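Local coordinates for protein acetylserotonin O-methyltransferase (Homo sapiens, PDB 4A6D) that catalyses the last step of melatonin synthesis, transferring the methyl group of S-adenosylmethionine to N-acetylserotonin, and works as a homodimer, at residues L154-M157 with Q158-E162; H119-D122 with A123-G127; P314-Y317 with H318-S322; S56-G59 with T60-L64; F175-S178 with V179-L182. One frame throughout, in Å; residues are numbered along the deposited sequence. Where two conformers were deposited one is given.

Four of the five contacts join residues about one turn apart within a helix; contact 5 is a loop turn. Contact 1 lies nearest the chemistry: L160 lines the S-adenosylmethionine pocket. Contact 3, centred about 28 Å from contact 1, lies near the active site, the Y317 side chain about 4 Å from that of H255, the inferred proton donor/acceptor. Contact 5, centred about 22 Å from contact 3, leads into strand 182-186 of the central sheet. Contacts 2 and 4 serve the dimer. Their centres are about 35 Å apart within one chain, yet they meet between subunits, where S56 OG of one binds V124 O of the other. Contact 4 alone belongs to the dimerisation domain.

Contact 1 (L154-M157 with Q158-E162); sequences LQFM and QALQE. With SAM (S-adenosylmethionine), chain D.
Along helix 150-161, Q158, A159 and L160 give their N-H groups to the carbonyls of L154, Q155 and F156 in regular i to i-4 bonds, while the last, Q161 N to M157 O, is weak at 3.4 Å. This stretch of alpha-helix presents one face to the S-adenosylmethionine pocket of the methyltransferase domain. On that side the L160 methyl CD1 sits over the middle of the F156 ring, a CH-pi contact 3.6 Å from the centroid and 13° off the normal. F156 holds its CG anti to the backbone N (chi1 -177°), which carries the ring along the helix over the L160 side chain; its edge faces the ligand sulfur, and Y147 and Y108 meet it from elsewhere in the chain. With an alanine at F156, the L160 methyls would probably be freer to turn and a gap would open beside the sulfonium. On another flank the extended Q158 side chain crosses L154, its CD 3.8 Å from L154 CG, and Q158 CG lies 3.1 Å from L154 O. R252 NH1 binds the L160 carbonyl. The second L160 methyl, CD2, touches the cofactor itself, 3.6 Å from the transferable methyl carbon CE of S-adenosylmethionine.

Contact 2 (H119-D122 with A123-G127); sequences HLAD and AVREG
The short helix 120-126 at the subunit interface begins after H119, its N-cap residue, and along it D122 and R125 form an i to i+3 salt bridge. R125 NH1 gives D122 OD1 a weak bond of 3.4 Å, bent to 144°, with the oxygen at the guanidinium edge and the two planes 55° apart. The same NH1 lies 3.5 Å from A121 CB and finds its stronger partner in E30 of the second subunit. Replacing R125 by a methionine is likely to leave that glutamate without its mate and D122 without its weak one. D122 also runs beside E126, their oxygens OD1 and OE2 4.4 Å apart; E126 has a salt bridge with R128. V124 CG2 packs on L120 CD1 at 3.9 Å, and L120 reaches V305 of helix 294-305. The tightest backbone bond is E126 N to D122 O, 2.7 Å, before G127 leaves the helix with positive phi. Charged R125 and apolar L120 and V124 all meet the second subunit: a short amphipathic interface helix.

Contact 3 (P314-Y317 with H318-S322); sequences PTHY and HMLLS. With ZN (zinc ion), chain C; SO4 (sulfate ion), chain E.
H318 and M319 donate their backbone N-H groups to P314 O (2.9 Å) and T315 O (2.8 Å), and L321 N does the same to Y317 O (2.9 Å), fixing the first turns of helix 314-324, which packs against the central sheet of the Rossmann-like methyltransferase domain. L320 N to H316 O is longer, 3.1 Å, but nearly straight at 174°. Off the helix surface, NE2 of H318 bonds a sulfate, probably from the crystallisation liquor: the bond to O4 measures 3.3 Å and lies in the plane of the ring, a second one to O2 is weak, and F329 stacks on the imidazole. A chi1 of -164° sets CG of H318 beside its own carbonyl carbon and carries the ring off P314-Y317, where NE2 reaches the sulfate. M319 SD is 2.2 Å from a zinc ion, yet the side chain was deposited in two conformers, so this bond is doubtful. H316 NE2 is taken by D259 and T315 OG1 by E288. On the buried side Y317 and L321 both press on I341 and reach strand 278-283, the tyrosine close to H255. L320 CD1 lies 4.1 Å from CD2 of the H316 imidazole.

Contact 4 (S56-G59 with T60-L64); sequences SAHG and TELLL
L62 can be followed outward over H58, one turn earlier on helix 57-69. Its CB sits 3.6 Å from H58 O, the carbonyl that also accepts the L62 N-H; CG comes closer to that oxygen, 3.4 Å, and hangs over a face of the H58 imidazole, 18° off the ring normal and toward the rim. Methyl CD1 makes the closest approach to the ring, 3.5 Å from H58 NE2. The histidine meets it because a chi1 of -172° turns CG directly away from its backbone nitrogen, which lays the ring along the helix beneath L62 CG and CD1. Beyond this pair, L62 packs on S300 and H58 on Q310 of the second subunit. At the helix start S56 is the N-cap, its OG accepting from G59 N at 3.2 Å; G59 has no beta carbon, and one there would run into that hydroxyl. T60 grips S56 O twice, through its N-H at 2.8 Å and through its hydroxyl OG1 at 2.7 Å, the latter arriving 40° above the carbonyl plane. Both bonds tie the first turn to the cap residue. S56 OG also bonds V124 O of the second subunit, and E61 forms a salt bridge with R290 there. The N-capped helix following helix 46-53 and preceding the 73-78/81-86 hairpin is consistent with the winged-helix arrangement of O-methyltransferase dimerisation domains.

Contact 5 (F175-S178 with V179-L182); sequences FDLS and VFPL
L177 and F180 close the turn that carries the chain from helix 164-173 into strand 182-186. Of the hydrogen bonds, the one across the contact runs from F180 N to L177 O, 3.0 Å and fairly straight at 163° about the hydrogen, although the donor stands 53° above the carbonyl plane; with S178 and V179 both in helical backbone geometry this is a type I beta turn. Just before it comes an Asx turn: D176 OD1 receives S178 N at 3.2 Å from above the carboxylate plane and S178 OG at 2.7 Å on its syn side. The serine hydroxyl is turned between its own backbone N and carbonyl carbon (chi1 76°), which brings it to the same oxygen as its N-H. The apolar contacts are made by L177, V179 and F180. L177 CD2 meets F180 CE2 at 4.1 Å, the two side chains crossing obliquely, and both rest on L247 of strand 247-251. V179 CG1 covers one face of the ring of F180, its neighbour in sequence, 3.4 Å above the plane and over its centre. Separately, V179 CB makes a van der Waals approach to D176 O at 3.8 Å. One carboxylate oxygen with two donors ties the exposed D176 and S178 together, while buried L177 and F180 hold the turn against the sheet.

Contact 1 (L154-M157 with Q158-E162)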
loop_
_atom_site.group_PDB
_atom_site.type_symbol
_atom_site.label_atom_id
_atom_site.label_comp_id
_atom_site.label_asym_id
_atom_site.label_seq_id
_atom_site.Cartn_x
_atom_site.Cartn_y
_atom_site.Cartn_z
ATOM N N LEU A 154 20.902 -12.737 3.154
ATOM C CA LEU A 154 21.727 -11.525 3.071
ATOM C C LEU A 154 20.815 -10.288 3.029
ATOM O O LEU A 154 21.043 -9.357 3.805
ATOM C CB LEU A 154 22.682 -11.542 1.854
ATOM C CG LEU A 154 23.573 -10.293 1.644
ATOM C CD1 LEU A 154 24.427 -9.976 2.885
ATOM C CD2 LEU A 154 24.460 -10.456 0.436
ATOM N N GLN A 155 19.751 -10.315 2.197
ATOM C CA GLN A 155 18.788 -9.214 2.092
ATOM C C GLN A 155 18.070 -8.952 3.426
ATOM O O GLN A 155 18.017 -7.794 3.850
ATOM C CB GLN A 155 17.818 -9.390 0.886
ATOM C CG GLN A 155 16.570 -8.484 0.884
ATOM C CD GLN A 155 16.775 -7.063 0.375
ATOM O OE1 GLN A 155 16.249 -6.679 -0.681
ATOM N NE2 GLN A 155 17.454 -6.218 1.153
ATOM N N PHE A 156 17.565 -10.008 4.100
ATOM C CA PHE A 156 16.901 -9.872 5.404
ATOM C C PHE A 156 17.851 -9.178 6.404
ATOM O O PHE A 156 17.470 -8.197 7.053
ATOM C CB PHE A 156 16.453 -11.249 5.949
ATOM C CG PHE A 156 15.697 -11.190 7.259
ATOM C CD1 PHE A 156 14.335 -10.917 7.284
ATOM C CD2 PHE A 156 16.360 -11.378 8.477
ATOM C CE1 PHE A 156 13.638 -10.841 8.501
ATOM C CE2 PHE A 156 15.666 -11.299 9.702
ATOM C CZ PHE A 156 14.307 -11.044 9.707
ATOM N N MET A 157 19.099 -9.680 6.484
ATOM C CA MET A 157 20.165 -9.195 7.363
ATOM C C MET A 157 20.561 -7.757 7.093
ATOM O O MET A 157 20.791 -7.002 8.043
ATOM C CB MET A 157 21.381 -10.105 7.245
ATOM C CG MET A 157 21.224 -11.403 8.001
ATOM S SD MET A 157 22.638 -12.496 7.770
ATOM C CE MET A 157 23.948 -11.517 8.571
ATOM N N GLN A 158 20.627 -7.371 5.792
ATOM C CA GLN A 158 20.975 -6.016 5.380
ATOM C C GLN A 158 19.815 -5.093 5.741
ATOM O O GLN A 158 20.045 -3.956 6.151
ATOM C CB GLN A 158 21.201 -5.949 3.865
ATOM C CG GLN A 158 22.472 -6.596 3.310
ATOM C CD GLN A 158 22.387 -6.684 1.790
ATOM O OE1 GLN A 158 21.398 -7.162 1.215
ATOM N NE2 GLN A 158 23.407 -6.197 1.097
ATOM N N ALA A 159 18.573 -5.595 5.590
ATOM C CA ALA A 159 17.340 -4.845 5.838
ATOM C C ALA A 159 17.207 -4.479 7.295
ATOM O O ALA A 159 17.031 -3.301 7.621
ATOM C CB ALA A 159 16.120 -5.641 5.368
ATOM N N LEU A 160 17.351 -5.472 8.170
ATOM C CA LEU A 160 17.236 -5.293 9.617
ATOM C C LEU A 160 18.259 -4.391 10.306
ATOM O O LEU A 160 17.891 -3.694 11.254
ATOM C CB LEU A 160 16.978 -6.622 10.352
ATOM C CG LEU A 160 15.475 -6.999 10.395
ATOM C CD1 LEU A 160 14.964 -7.528 9.056
ATOM C CD2 LEU A 160 15.181 -7.982 11.471
ATOM N N GLN A 161 19.502 -4.333 9.791
ATOM C CA GLN A 161 20.554 -3.493 10.379
ATOM C C GLN A 161 20.305 -1.989 10.272
ATOM O O GLN A 161 20.779 -1.199 11.104
ATOM C CB GLN A 161 21.942 -3.878 9.829
ATOM C CG GLN A 161 22.328 -3.318 8.462
ATOM C CD GLN A 161 23.756 -3.638 8.088
ATOM O OE1 GLN A 161 24.532 -4.221 8.873
ATOM N NE2 GLN A 161 24.134 -3.248 6.871
ATOM N N GLU A 162 19.540 -1.612 9.235
ATOM C CA GLU A 162 19.221 -0.249 8.854
ATOM C C GLU A 162 18.536 0.617 9.903
ATOM O O GLU A 162 18.926 1.786 10.051
ATOM C CB GLU A 162 18.545 -0.222 7.493
ATOM C CG GLU A 162 19.512 -0.575 6.377
ATOM C CD GLU A 162 18.943 -0.485 4.981
ATOM O OE1 GLU A 162 17.710 -0.633 4.829
ATOM O OE2 GLU A 162 19.736 -0.297 4.031
HETATM N N SAM D . 18.320 -8.340 16.716
HETATM C CA SAM D . 18.345 -8.008 15.275
HETATM C C SAM D . 17.743 -6.651 14.856
HETATM O O SAM D . 16.871 -6.176 15.553
HETATM O OXT SAM D . 18.108 -6.005 13.821
HETATM C CB SAM D . 17.729 -9.178 14.550
HETATM C CG SAM D . 16.220 -9.321 14.783
HETATM S SD SAM D . 15.619 -10.701 13.744
HETATM C CE SAM D . 13.902 -10.389 13.761
HETATM C "C5'" SAM D . 15.551 -12.110 14.899
HETATM C "C4'" SAM D . 16.974 -12.689 14.923
HETATM O "O4'" SAM D . 16.882 -13.847 15.734
HETATM C "C3'" SAM D . 17.466 -13.152 13.498
HETATM O "O3'" SAM D . 18.773 -12.632 13.204
HETATM C "C2'" SAM D . 17.394 -14.710 13.612
HETATM O "O2'" SAM D . 18.307 -15.477 12.827
HETATM C "C1'" SAM D . 17.661 -14.902 15.115
HETATM N N9 SAM D . 17.188 -16.209 15.616
HETATM C C8 SAM D . 15.951 -16.797 15.362
HETATM N N7 SAM D . 15.869 -17.941 15.972
HETATM C C5 SAM D . 17.073 -18.206 16.617
HETATM C C6 SAM D . 17.597 -19.255 17.395
HETATM N N6 SAM D . 16.797 -20.305 17.701
HETATM N N1 SAM D . 18.869 -19.144 17.920
HETATM C C2 SAM D . 19.664 -18.108 17.619
HETATM N N3 SAM D . 19.194 -17.101 16.869
HETATM C C4 SAM D . 17.927 -17.073 16.408
#

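Contact 2 (H119-D122 with A123-G127)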
loop_
_atom_site.group_PDB
_atom_site.type_symbol
_atom_site.label_atom_id
_atom_site.label_comp_id
_atom_site.label_asym_id
_atom_site.label_seq_id
_atom_site.Cartn_x
_atom_site.Cartn_y
_atom_site.Cartn_z
ATOM N N HIS A 119 -2.566 -11.535 1.372
ATOM C CA HIS A 119 -3.271 -12.608 2.070
ATOM C C HIS A 119 -3.700 -12.182 3.495
ATOM O O HIS A 119 -3.917 -13.056 4.334
ATOM C CB HIS A 119 -2.406 -13.890 2.110
ATOM C CG HIS A 119 -1.941 -14.334 0.764
ATOM N ND1 HIS A 119 -2.767 -15.042 -0.083
ATOM C CD2 HIS A 119 -0.754 -14.131 0.150
ATOM C CE1 HIS A 119 -2.064 -15.244 -1.187
ATOM N NE2 HIS A 119 -0.844 -14.721 -1.091
ATOM N N LEU A 120 -3.886 -10.858 3.740
ATOM C CA LEU A 120 -4.274 -10.298 5.047
ATOM C C LEU A 120 -5.592 -10.855 5.577
ATOM O O LEU A 120 -5.659 -11.234 6.751
ATOM C CB LEU A 120 -4.300 -8.746 5.067
ATOM C CG LEU A 120 -4.721 -8.109 6.407
ATOM C CD1 LEU A 120 -3.756 -8.477 7.535
ATOM C CD2 LEU A 120 -4.828 -6.640 6.310
ATOM N N ALA A 121 -6.624 -10.891 4.722
ATOM C CA ALA A 121 -7.961 -11.366 5.071
ATOM C C ALA A 121 -7.935 -12.796 5.613
ATOM O O ALA A 121 -8.628 -13.071 6.593
ATOM C CB ALA A 121 -8.902 -11.246 3.881
ATOM N N ASP A 122 -7.075 -13.672 5.047
ATOM C CA ASP A 122 -6.949 -15.046 5.519
ATOM C C ASP A 122 -6.131 -15.155 6.780
ATOM O O ASP A 122 -6.438 -16.006 7.609
ATOM C CB ASP A 122 -6.422 -15.979 4.429
ATOM C CG ASP A 122 -7.321 -16.129 3.224
ATOM O OD1 ASP A 122 -8.553 -15.858 3.349
ATOM O OD2 ASP A 122 -6.804 -16.496 2.150
ATOM N N ALA A 123 -5.085 -14.308 6.938
ATOM C CA ALA A 123 -4.252 -14.271 8.155
ATOM C C ALA A 123 -5.124 -13.810 9.324
ATOM O O ALA A 123 -5.028 -14.361 10.399
ATOM C CB ALA A 123 -3.066 -13.347 7.967
ATOM N N VAL A 124 -6.035 -12.869 9.078
ATOM C CA VAL A 124 -7.028 -12.398 10.047
ATOM C C VAL A 124 -8.035 -13.553 10.276
ATOM O O VAL A 124 -8.220 -13.952 11.422
ATOM C CB VAL A 124 -7.708 -11.069 9.594
ATOM C CG1 VAL A 124 -8.923 -10.734 10.451
ATOM C CG2 VAL A 124 -6.715 -9.910 9.606
ATOM N N ARG A 125 -8.630 -14.106 9.186
ATOM C CA ARG A 125 -9.580 -15.227 9.214
ATOM C C ARG A 125 -9.088 -16.427 10.027
ATOM O O ARG A 125 -9.829 -16.932 10.862
ATOM C CB ARG A 125 -9.912 -15.701 7.784
ATOM C CG ARG A 125 -11.267 -15.240 7.280
ATOM C CD ARG A 125 -11.522 -15.640 5.834
ATOM N NE ARG A 125 -12.579 -14.827 5.240
ATOM C CZ ARG A 125 -12.404 -13.972 4.233
ATOM N NH1 ARG A 125 -11.205 -13.819 3.681
ATOM N NH2 ARG A 125 -13.437 -13.282 3.749
ATOM N N GLU A 126 -7.842 -16.869 9.792
ATOM C CA GLU A 126 -7.260 -18.063 10.403
ATOM C C GLU A 126 -6.464 -17.837 11.654
ATOM O O GLU A 126 -6.233 -18.795 12.406
ATOM C CB GLU A 126 -6.405 -18.825 9.371
ATOM C CG GLU A 126 -7.203 -19.385 8.196
ATOM C CD GLU A 126 -6.463 -19.482 6.872
ATOM O OE1 GLU A 126 -5.276 -19.884 6.878
ATOM O OE2 GLU A 126 -7.084 -19.184 5.824
ATOM N N GLY A 127 -5.982 -16.614 11.846
ATOM C CA GLY A 127 -5.147 -16.267 12.986
ATOM C C GLY A 127 -3.743 -16.825 12.876
ATOM O O GLY A 127 -3.091 -17.066 13.901
#

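Contact 3 (P314-Y317 with H318-S322)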
loop_
_atom_site.group_PDB
_atom_site.type_symbol
_atom_site.label_atom_id
_atom_site.label_comp_id
_atom_site.label_asym_id
_atom_site.label_seq_id
_atom_site.Cartn_x
_atom_site.Cartn_y
_atom_site.Cartn_z
ATOM N N PRO A 314 3.653 -2.628 27.634
ATOM C CA PRO A 314 4.624 -2.735 28.736
ATOM C C PRO A 314 4.246 -3.768 29.816
ATOM O O PRO A 314 5.100 -4.546 30.286
ATOM C CB PRO A 314 4.641 -1.316 29.292
ATOM C CG PRO A 314 4.362 -0.472 28.131
ATOM C CD PRO A 314 3.288 -1.211 27.403
ATOM N N THR A 315 2.952 -3.788 30.193
ATOM C CA THR A 315 2.399 -4.714 31.184
ATOM C C THR A 315 2.582 -6.181 30.715
ATOM O O THR A 315 2.918 -7.047 31.523
ATOM C CB THR A 315 0.935 -4.327 31.439
ATOM O OG1 THR A 315 0.897 -3.069 32.125
ATOM C CG2 THR A 315 0.192 -5.341 32.247
ATOM N N HIS A 316 2.353 -6.441 29.400
ATOM C CA HIS A 316 2.494 -7.770 28.811
ATOM C C HIS A 316 3.942 -8.249 28.905
ATOM O O HIS A 316 4.171 -9.376 29.351
ATOM C CB HIS A 316 1.971 -7.788 27.378
ATOM C CG HIS A 316 1.717 -9.162 26.814
ATOM N ND1 HIS A 316 1.015 -9.329 25.635
ATOM C CD2 HIS A 316 2.090 -10.386 27.277
ATOM C CE1 HIS A 316 0.972 -10.634 25.424
ATOM N NE2 HIS A 316 1.612 -11.308 26.386
ATOM N N TYR A 317 4.916 -7.380 28.562
ATOM C CA TYR A 317 6.353 -7.680 28.681
ATOM C C TYR A 317 6.721 -7.874 30.134
ATOM O O TYR A 317 7.529 -8.751 30.428
ATOM C CB TYR A 317 7.232 -6.599 28.049
ATOM C CG TYR A 317 7.277 -6.657 26.532
ATOM C CD1 TYR A 317 7.916 -7.703 25.871
ATOM C CD2 TYR A 317 6.696 -5.653 25.756
ATOM C CE1 TYR A 317 7.996 -7.739 24.481
ATOM C CE2 TYR A 317 6.770 -5.678 24.361
ATOM C CZ TYR A 317 7.427 -6.722 23.730
ATOM O OH TYR A 317 7.497 -6.773 22.361
ATOM N N HIS A 318 6.043 -7.144 31.044
ATOM C CA HIS A 318 6.223 -7.274 32.487
ATOM C C HIS A 318 5.763 -8.638 32.972
ATOM O O HIS A 318 6.513 -9.248 33.707
ATOM C CB HIS A 318 5.512 -6.130 33.261
ATOM C CG HIS A 318 5.958 -5.988 34.687
ATOM N ND1 HIS A 318 5.488 -4.955 35.493
ATOM C CD2 HIS A 318 6.833 -6.730 35.407
ATOM C CE1 HIS A 318 6.087 -5.102 36.663
ATOM N NE2 HIS A 318 6.902 -6.161 36.664
ATOM N N MET A 319 4.544 -9.117 32.571
ATOM C CA MET A 319 4.080 -10.429 33.018
ATOM C C MET A 319 5.097 -11.478 32.568
ATOM O O MET A 319 5.534 -12.263 33.414
ATOM C CB MET A 319 2.654 -10.754 32.526
ATOM C CG MET A 319 1.619 -9.736 32.978
ATOM S SD MET A 319 0.131 -10.394 33.776
ATOM C CE MET A 319 -1.171 -9.644 32.712
ATOM N N LEU A 320 5.531 -11.446 31.268
ATOM C CA LEU A 320 6.516 -12.367 30.694
ATOM C C LEU A 320 7.831 -12.374 31.446
ATOM O O LEU A 320 8.270 -13.447 31.863
ATOM C CB LEU A 320 6.727 -12.142 29.175
ATOM C CG LEU A 320 5.587 -12.571 28.238
ATOM C CD1 LEU A 320 5.837 -12.098 26.809
ATOM C CD2 LEU A 320 5.418 -14.078 28.208
ATOM N N LEU A 321 8.440 -11.187 31.651
ATOM C CA LEU A 321 9.716 -11.075 32.369
ATOM C C LEU A 321 9.594 -11.426 33.846
ATOM O O LEU A 321 10.475 -12.089 34.392
ATOM C CB LEU A 321 10.357 -9.690 32.187
ATOM C CG LEU A 321 10.907 -9.426 30.782
ATOM C CD1 LEU A 321 11.119 -7.953 30.552
ATOM C CD2 LEU A 321 12.200 -10.176 30.550
ATOM N N SER A 322 8.490 -11.022 34.482
ATOM C CA SER A 322 8.277 -11.339 35.891
ATOM C C SER A 322 8.106 -12.856 36.119
ATOM O O SER A 322 8.582 -13.359 37.113
ATOM C CB SER A 322 7.077 -10.568 36.431
ATOM O OG SER A 322 7.029 -10.700 37.836
HETATM ZN ZN ZN C . 1.328 -10.962 35.501
HETATM S S SO4 E . 9.076 -5.987 39.662
HETATM O O1 SO4 E . 8.337 -4.735 39.888
HETATM O O2 SO4 E . 9.805 -5.851 38.407
HETATM O O3 SO4 E . 10.015 -6.296 40.777
HETATM O O4 SO4 E . 8.118 -7.101 39.534
#

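Contact 4 (S56-G59 with T60-L64)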
loop_
_atom_site.group_PDB
_atom_site.type_symbol
_atom_site.label_atom_id
_atom_site.label_comp_id
_atom_site.label_asym_id
_atom_site.label_seq_id
_atom_site.Cartn_x
_atom_site.Cartn_y
_atom_site.Cartn_z
ATOM N N SER A 56 11.966 2.283 -19.183
ATOM C CA SER A 56 11.227 3.008 -20.202
ATOM C C SER A 56 11.049 4.477 -19.848
ATOM O O SER A 56 10.928 4.821 -18.675
ATOM C CB SER A 56 9.874 2.347 -20.448
ATOM O OG SER A 56 8.965 2.546 -19.377
ATOM N N ALA A 57 11.005 5.326 -20.885
ATOM C CA ALA A 57 10.809 6.774 -20.832
ATOM C C ALA A 57 9.514 7.113 -20.110
ATOM O O ALA A 57 9.553 7.833 -19.104
ATOM C CB ALA A 57 10.788 7.341 -22.243
ATOM N N HIS A 58 8.377 6.557 -20.589
ATOM C CA HIS A 58 7.066 6.785 -19.985
ATOM C C HIS A 58 7.038 6.390 -18.509
ATOM O O HIS A 58 6.652 7.206 -17.669
ATOM C CB HIS A 58 5.942 6.105 -20.789
ATOM C CG HIS A 58 4.565 6.479 -20.316
ATOM N ND1 HIS A 58 4.131 7.801 -20.307
ATOM C CD2 HIS A 58 3.578 5.695 -19.821
ATOM C CE1 HIS A 58 2.905 7.774 -19.807
ATOM N NE2 HIS A 58 2.528 6.528 -19.507
ATOM N N GLY A 59 7.529 5.186 -18.213
ATOM C CA GLY A 59 7.605 4.633 -16.863
ATOM C C GLY A 59 8.446 5.448 -15.908
ATOM O O GLY A 59 8.010 5.722 -14.784
ATOM N N THR A 60 9.651 5.859 -16.359
ATOM C CA THR A 60 10.587 6.668 -15.569
ATOM C C THR A 60 9.969 8.018 -15.213
ATOM O O THR A 60 10.011 8.388 -14.044
ATOM C CB THR A 60 11.933 6.814 -16.295
ATOM O OG1 THR A 60 12.468 5.517 -16.552
ATOM C CG2 THR A 60 12.936 7.617 -15.512
ATOM N N GLU A 61 9.371 8.727 -16.211
ATOM C CA GLU A 61 8.751 10.032 -16.002
ATOM C C GLU A 61 7.619 9.949 -15.004
ATOM O O GLU A 61 7.550 10.776 -14.097
ATOM C CB GLU A 61 8.282 10.662 -17.314
ATOM C CG GLU A 61 7.964 12.141 -17.157
ATOM C CD GLU A 61 7.017 12.774 -18.159
ATOM O OE1 GLU A 61 5.986 12.151 -18.507
ATOM O OE2 GLU A 61 7.266 13.947 -18.521
ATOM N N LEU A 62 6.765 8.930 -15.129
ATOM C CA LEU A 62 5.670 8.720 -14.190
ATOM C C LEU A 62 6.233 8.560 -12.801
ATOM O O LEU A 62 5.839 9.289 -11.900
ATOM C CB LEU A 62 4.821 7.495 -14.581
ATOM C CG LEU A 62 3.842 7.696 -15.749
ATOM C CD1 LEU A 62 3.157 6.383 -16.114
ATOM C CD2 LEU A 62 2.791 8.724 -15.405
ATOM N N LEU A 63 7.249 7.699 -12.663
ATOM C CA LEU A 63 7.923 7.412 -11.403
ATOM C C LEU A 63 8.559 8.661 -10.780
ATOM O O LEU A 63 8.332 8.918 -9.597
ATOM C CB LEU A 63 8.957 6.290 -11.617
ATOM C CG LEU A 63 9.437 5.527 -10.384
ATOM C CD1 LEU A 63 8.512 4.359 -10.073
ATOM C CD2 LEU A 63 10.839 5.006 -10.598
ATOM N N LEU A 64 9.348 9.425 -11.562
ATOM C CA LEU A 64 10.024 10.642 -11.093
ATOM C C LEU A 64 8.998 11.712 -10.698
ATOM O O LEU A 64 9.131 12.318 -9.633
ATOM C CB LEU A 64 10.970 11.219 -12.173
ATOM C CG LEU A 64 12.224 10.408 -12.549
ATOM C CD1 LEU A 64 12.831 10.944 -13.834
ATOM C CD2 LEU A 64 13.272 10.413 -11.421
#

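Contact 5 (F175-S178 with V179-L182)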
loop_
_atom_site.group_PDB
_atom_site.type_symbol
_atom_site.label_atom_id
_atom_site.label_comp_id
_atom_site.label_asym_id
_atom_site.label_seq_id
_atom_site.Cartn_x
_atom_site.Cartn_y
_atom_site.Cartn_z
ATOM N N PHE A 175 18.944 3.421 29.318
ATOM C CA PHE A 175 19.489 2.976 30.603
ATOM C C PHE A 175 21.014 2.977 30.486
ATOM O O PHE A 175 21.551 2.767 29.396
ATOM C CB PHE A 175 19.000 1.550 30.958
ATOM C CG PHE A 175 17.497 1.378 31.019
ATOM C CD1 PHE A 175 16.784 1.717 32.171
ATOM C CD2 PHE A 175 16.792 0.880 29.922
ATOM C CE1 PHE A 175 15.386 1.593 32.214
ATOM C CE2 PHE A 175 15.396 0.745 29.965
ATOM C CZ PHE A 175 14.701 1.083 31.113
ATOM N N ASP A 176 21.704 3.203 31.601
ATOM C CA ASP A 176 23.160 3.207 31.677
ATOM C C ASP A 176 23.648 1.763 31.786
ATOM O O ASP A 176 23.593 1.130 32.851
ATOM C CB ASP A 176 23.646 4.087 32.845
ATOM C CG ASP A 176 25.116 3.974 33.185
ATOM O OD1 ASP A 176 25.914 3.598 32.289
ATOM O OD2 ASP A 176 25.480 4.292 34.341
ATOM N N LEU A 177 24.123 1.260 30.653
ATOM C CA LEU A 177 24.579 -0.110 30.474
ATOM C C LEU A 177 26.061 -0.302 30.776
ATOM O O LEU A 177 26.553 -1.431 30.690
ATOM C CB LEU A 177 24.248 -0.599 29.050
ATOM C CG LEU A 177 22.843 -0.401 28.455
ATOM C CD1 LEU A 177 22.751 -1.098 27.130
ATOM C CD2 LEU A 177 21.759 -0.968 29.351
ATOM N N SER A 178 26.768 0.770 31.174
ATOM C CA SER A 178 28.194 0.710 31.525
ATOM C C SER A 178 28.412 -0.219 32.727
ATOM O O SER A 178 29.511 -0.726 32.942
ATOM C CB SER A 178 28.723 2.109 31.835
ATOM O OG SER A 178 28.296 2.555 33.113
ATOM N N VAL A 179 27.325 -0.455 33.473
ATOM C CA VAL A 179 27.151 -1.302 34.657
ATOM C C VAL A 179 27.314 -2.819 34.327
ATOM O O VAL A 179 27.522 -3.633 35.230
ATOM C CB VAL A 179 25.742 -0.902 35.202
ATOM C CG1 VAL A 179 24.725 -2.032 35.236
ATOM C CG2 VAL A 179 25.827 -0.185 36.528
ATOM N N PHE A 180 27.192 -3.182 33.024
ATOM C CA PHE A 180 27.268 -4.540 32.491
ATOM C C PHE A 180 28.494 -4.636 31.591
ATOM O O PHE A 180 28.384 -4.419 30.388
ATOM C CB PHE A 180 25.997 -4.845 31.680
ATOM C CG PHE A 180 24.694 -4.575 32.387
ATOM C CD1 PHE A 180 24.268 -5.390 33.433
ATOM C CD2 PHE A 180 23.855 -3.547 31.962
ATOM C CE1 PHE A 180 23.038 -5.167 34.060
ATOM C CE2 PHE A 180 22.627 -3.309 32.599
ATOM C CZ PHE A 180 22.230 -4.115 33.648
ATOM N N PRO A 181 29.676 -4.922 32.137
ATOM C CA PRO A 181 30.879 -4.989 31.286
ATOM C C PRO A 181 30.833 -5.995 30.135
ATOM O O PRO A 181 31.364 -5.724 29.071
ATOM C CB PRO A 181 31.992 -5.353 32.281
ATOM C CG PRO A 181 31.455 -5.018 33.602
ATOM C CD PRO A 181 30.002 -5.249 33.542
ATOM N N LEU A 182 30.222 -7.148 30.354
ATOM C CA LEU A 182 30.146 -8.185 29.343
ATOM C C LEU A 182 28.697 -8.337 28.860
ATOM O O LEU A 182 27.778 -8.447 29.678
ATOM C CB LEU A 182 30.776 -9.464 29.901
ATOM C CG LEU A 182 30.705 -10.789 29.138
ATOM C CD1 LEU A 182 31.149 -10.663 27.663
ATOM C CD2 LEU A 182 31.516 -11.842 29.868
#